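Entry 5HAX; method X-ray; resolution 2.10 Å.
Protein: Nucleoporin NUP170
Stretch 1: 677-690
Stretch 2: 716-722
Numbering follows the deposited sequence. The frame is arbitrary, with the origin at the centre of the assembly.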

# COMPACT_ATOMS: atom_id res chain seq x y z
N LYS A 677 8.27 14.07 29.93
CA LYS A 677 9.65 13.70 30.21
C LYS A 677 10.16 12.66 29.23
O LYS A 677 11.35 12.65 28.90
CB LYS A 677 9.78 13.19 31.64
CG LYS A 677 9.93 14.29 32.68
CD LYS A 677 11.30 14.94 32.60
CE LYS A 677 11.42 16.12 33.56
NZ LYS A 677 12.73 16.81 33.41
N LEU A 678 9.28 11.78 28.75
CA LEU A 678 9.68 10.82 27.73
C LEU A 678 9.95 11.52 26.40
O LEU A 678 10.87 11.14 25.67
CB LEU A 678 8.61 9.74 27.58
CG LEU A 678 8.89 8.64 26.55
CD1 LEU A 678 10.18 7.90 26.87
CD2 LEU A 678 7.72 7.68 26.47
N MET A 679 9.16 12.55 26.09
CA MET A 679 9.35 13.27 24.84
C MET A 679 10.73 13.92 24.78
O MET A 679 11.45 13.78 23.79
CB MET A 679 8.26 14.33 24.67
CG MET A 679 6.87 13.76 24.40
SD MET A 679 5.63 15.05 24.29
CE MET A 679 4.30 14.32 25.24
N GLU A 680 11.10 14.65 25.83
CA GLU A 680 12.42 15.28 25.85
C GLU A 680 13.52 14.23 25.84
O GLU A 680 14.56 14.41 25.20
CB GLU A 680 12.56 16.21 27.06
CG GLU A 680 12.55 15.51 28.41
CD GLU A 680 12.82 16.47 29.56
OE1 GLU A 680 12.29 17.60 29.53
OE2 GLU A 680 13.57 16.09 30.48
N SER A 681 13.30 13.11 26.53
CA SER A 681 14.26 12.01 26.49
C SER A 681 14.37 11.42 25.09
O SER A 681 15.46 11.04 24.65
CB SER A 681 13.86 10.93 27.50
OG SER A 681 14.78 9.86 27.48
N ILE A 682 13.24 11.33 24.38
CA ILE A 682 13.27 10.84 23.00
C ILE A 682 14.11 11.77 22.13
O ILE A 682 14.94 11.32 21.34
CB ILE A 682 11.84 10.70 22.45
CG1 ILE A 682 11.14 9.48 23.07
CG2 ILE A 682 11.85 10.55 20.93
CD1 ILE A 682 9.63 9.51 22.93
N SER A 683 13.90 13.08 22.27
CA SER A 683 14.65 14.03 21.46
C SER A 683 16.13 13.99 21.80
O SER A 683 16.98 14.02 20.90
CB SER A 683 14.09 15.44 21.67
OG SER A 683 14.72 16.37 20.80
N GLU A 684 16.47 13.93 23.09
CA GLU A 684 17.86 13.78 23.49
C GLU A 684 18.45 12.49 22.94
O GLU A 684 19.58 12.49 22.42
CB GLU A 684 17.98 13.80 25.02
CG GLU A 684 17.69 15.15 25.65
CD GLU A 684 17.75 15.10 27.16
OE1 GLU A 684 18.21 14.08 27.71
OE2 GLU A 684 17.34 16.09 27.81
N GLY A 685 17.71 11.39 23.03
CA GLY A 685 18.20 10.12 22.51
C GLY A 685 18.48 10.17 21.02
O GLY A 685 19.50 9.66 20.55
N ILE A 686 17.57 10.79 20.26
CA ILE A 686 17.77 10.89 18.81
C ILE A 686 18.98 11.77 18.50
O ILE A 686 19.79 11.43 17.64
CB ILE A 686 16.49 11.40 18.13
CG1 ILE A 686 15.40 10.33 18.19
CG2 ILE A 686 16.77 11.78 16.68
CD1 ILE A 686 14.03 10.83 17.78
N SER A 687 19.10 12.90 19.19
CA SER A 687 20.26 13.77 18.98
C SER A 687 21.56 13.02 19.28
O SER A 687 22.56 13.20 18.58
CB SER A 687 20.16 15.01 19.87
OG SER A 687 19.46 16.05 19.21
N PHE A 688 21.54 12.16 20.30
CA PHE A 688 22.74 11.38 20.63
C PHE A 688 23.11 10.43 19.50
O PHE A 688 24.30 10.29 19.17
CB PHE A 688 22.51 10.61 21.93
CG PHE A 688 23.48 9.50 22.14
CD1 PHE A 688 23.12 8.18 21.91
CD2 PHE A 688 24.78 9.76 22.55
CE1 PHE A 688 24.02 7.15 22.09
CE2 PHE A 688 25.68 8.74 22.74
CZ PHE A 688 25.30 7.43 22.51
N VAL A 689 22.12 9.76 18.91
CA VAL A 689 22.41 8.82 17.82
C VAL A 689 22.95 9.57 16.61
O VAL A 689 23.88 9.10 15.93
CB VAL A 689 21.16 8.01 17.47
CG1 VAL A 689 21.40 7.13 16.24
CG2 VAL A 689 20.73 7.15 18.66
N LEU A 690 22.38 10.74 16.30
CA LEU A 690 22.86 11.53 15.17
C LEU A 690 24.29 12.00 15.41
O LEU A 690 25.13 11.93 14.51
CB LEU A 690 21.94 12.72 14.94
CG LEU A 690 20.53 12.38 14.43
CD1 LEU A 690 19.65 13.62 14.45
CD2 LEU A 690 20.59 11.80 13.02
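Stretch 2, residues 716-722: TYEQLFS

Phe721 of the second stretch drives its ring into the groove of the first helix at Gly685, where the absence of a side chain leaves room for it: Phe721 CE1 lies 3.8 Å from Gly685 CA, and a CB built in ideal geometry on Gly685 would fall 2.5 Å from that same Phe721 CE1, a clash. The ring is a knob in a hole formed by Ser681, Ile682, Gly685 and Ile686, and Phe721 has the largest area covered in the contact, 107 Å² of a total of 413 Å² summed over both sides. Stretch 1 is helical throughout, 677-690, and belongs to a longer helix. Stretch 2 enters as a loop at Thr716 and turns helical from Tyr717. Thr716 caps this helix: Gln719 N donates to Thr716 OG1 at 3.1 Å, and Thr716 N returns a bond to Gln719 OE1 at 2.8 Å. The two axes approach to 8.8 Å and cross at 118°, so the short helix runs obliquely across the long one, nearer antiparallel than parallel. Judged by CA atoms, the nearest pair is Ile682 CA and Phe721 CA, 5.6 Å apart.

The CA-to-CB bond of Phe721 points sideways, but with chi1 at -66° (m) the ring comes nearer the first helix. Ile682 CA sits over one ring face, 4.0 Å from the centroid and 22° off the normal, a CH-pi contact; Gly685 CA and Ile686 N lie at the ring edge. Ile682 CG1 packs 3.8 Å from Phe721 CD2, and Ile686 CG1 4.2 Å from Phe721 CZ. At the root of the side chain, Leu678 CD1 reaches Phe721 CB at 4.2 Å. The backbone of the same residue is held too: Ser681 OG donates to Phe721 O at 2.6 Å, the one hydrogen bond between the stretches.

One residue before Phe721, the contact moves toward the C-terminal part of stretch 1: Leu720, its CA-to-CB bond pointing toward the long helix, sets CD2 3.6 Å from Gly685 O and 3.8 Å from Val689 CG2, while its CD1 meets Phe688 CD1 at 4.0 Å. One turn before Phe721, Tyr717 extends the packing: Tyr717 CE1 is 3.9 Å from Val689 CG2, and Tyr717 OH is 3.6 Å from Val689 CG1. The CA-to-CB bond of Glu718 points away from the long helix; its carbonyl accepts a bond from a nearby side chain, Ser722 OG donating to Glu718 O at 2.7 Å.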

# COMPACT_ATOMS: atom_id res chain seq x y z
N THR A 716 18.32 -1.18 22.10
CA THR A 716 17.14 -0.69 21.40
C THR A 716 16.93 0.79 21.71
O THR A 716 17.51 1.35 22.64
CB THR A 716 15.90 -1.49 21.80
OG1 THR A 716 15.56 -1.21 23.17
CG2 THR A 716 16.14 -2.99 21.63
N TYR A 717 16.07 1.42 20.90
CA TYR A 717 15.72 2.81 21.16
C TYR A 717 14.92 2.95 22.45
O TYR A 717 15.07 3.93 23.19
CB TYR A 717 14.94 3.39 19.98
CG TYR A 717 15.82 3.94 18.88
CD1 TYR A 717 16.36 5.22 18.97
CD2 TYR A 717 16.12 3.17 17.76
CE1 TYR A 717 17.17 5.72 17.97
CE2 TYR A 717 16.93 3.67 16.76
CZ TYR A 717 17.45 4.95 16.87
OH TYR A 717 18.26 5.45 15.87
N GLU A 718 14.06 1.97 22.74
CA GLU A 718 13.33 1.97 24.01
C GLU A 718 14.29 2.04 25.19
O GLU A 718 14.10 2.84 26.11
CB GLU A 718 12.45 0.72 24.11
CG GLU A 718 11.77 0.57 25.47
CD GLU A 718 10.98 -0.72 25.59
OE1 GLU A 718 10.14 -0.81 26.51
OE2 GLU A 718 11.21 -1.64 24.78
N GLN A 719 15.33 1.20 25.17
CA GLN A 719 16.29 1.18 26.27
C GLN A 719 17.04 2.51 26.36
O GLN A 719 17.26 3.03 27.46
CB GLN A 719 17.26 0.02 26.09
CG GLN A 719 16.58 -1.35 26.14
CD GLN A 719 17.37 -2.43 25.42
OE1 GLN A 719 18.33 -2.16 24.71
NE2 GLN A 719 16.94 -3.68 25.59
N LEU A 720 17.44 3.06 25.21
CA LEU A 720 18.09 4.36 25.18
C LEU A 720 17.20 5.44 25.79
O LEU A 720 17.69 6.33 26.49
CB LEU A 720 18.45 4.72 23.74
CG LEU A 720 19.05 6.10 23.48
CD1 LEU A 720 20.42 6.21 24.13
CD2 LEU A 720 19.13 6.36 21.99
N PHE A 721 15.89 5.37 25.53
CA PHE A 721 14.98 6.44 25.94
C PHE A 721 14.56 6.34 27.40
O PHE A 721 14.35 7.37 28.04
CB PHE A 721 13.72 6.42 25.07
CG PHE A 721 13.96 6.75 23.61
CD1 PHE A 721 15.02 7.55 23.22
CD2 PHE A 721 13.10 6.27 22.64
CE1 PHE A 721 15.22 7.86 21.89
CE2 PHE A 721 13.30 6.57 21.31
CZ PHE A 721 14.36 7.36 20.93
N SER A 722 14.43 5.12 27.93
CA SER A 722 13.66 4.92 29.16
C SER A 722 14.30 3.98 30.17
O SER A 722 13.65 3.67 31.18
CB SER A 722 12.26 4.40 28.80
OG SER A 722 12.35 3.16 28.12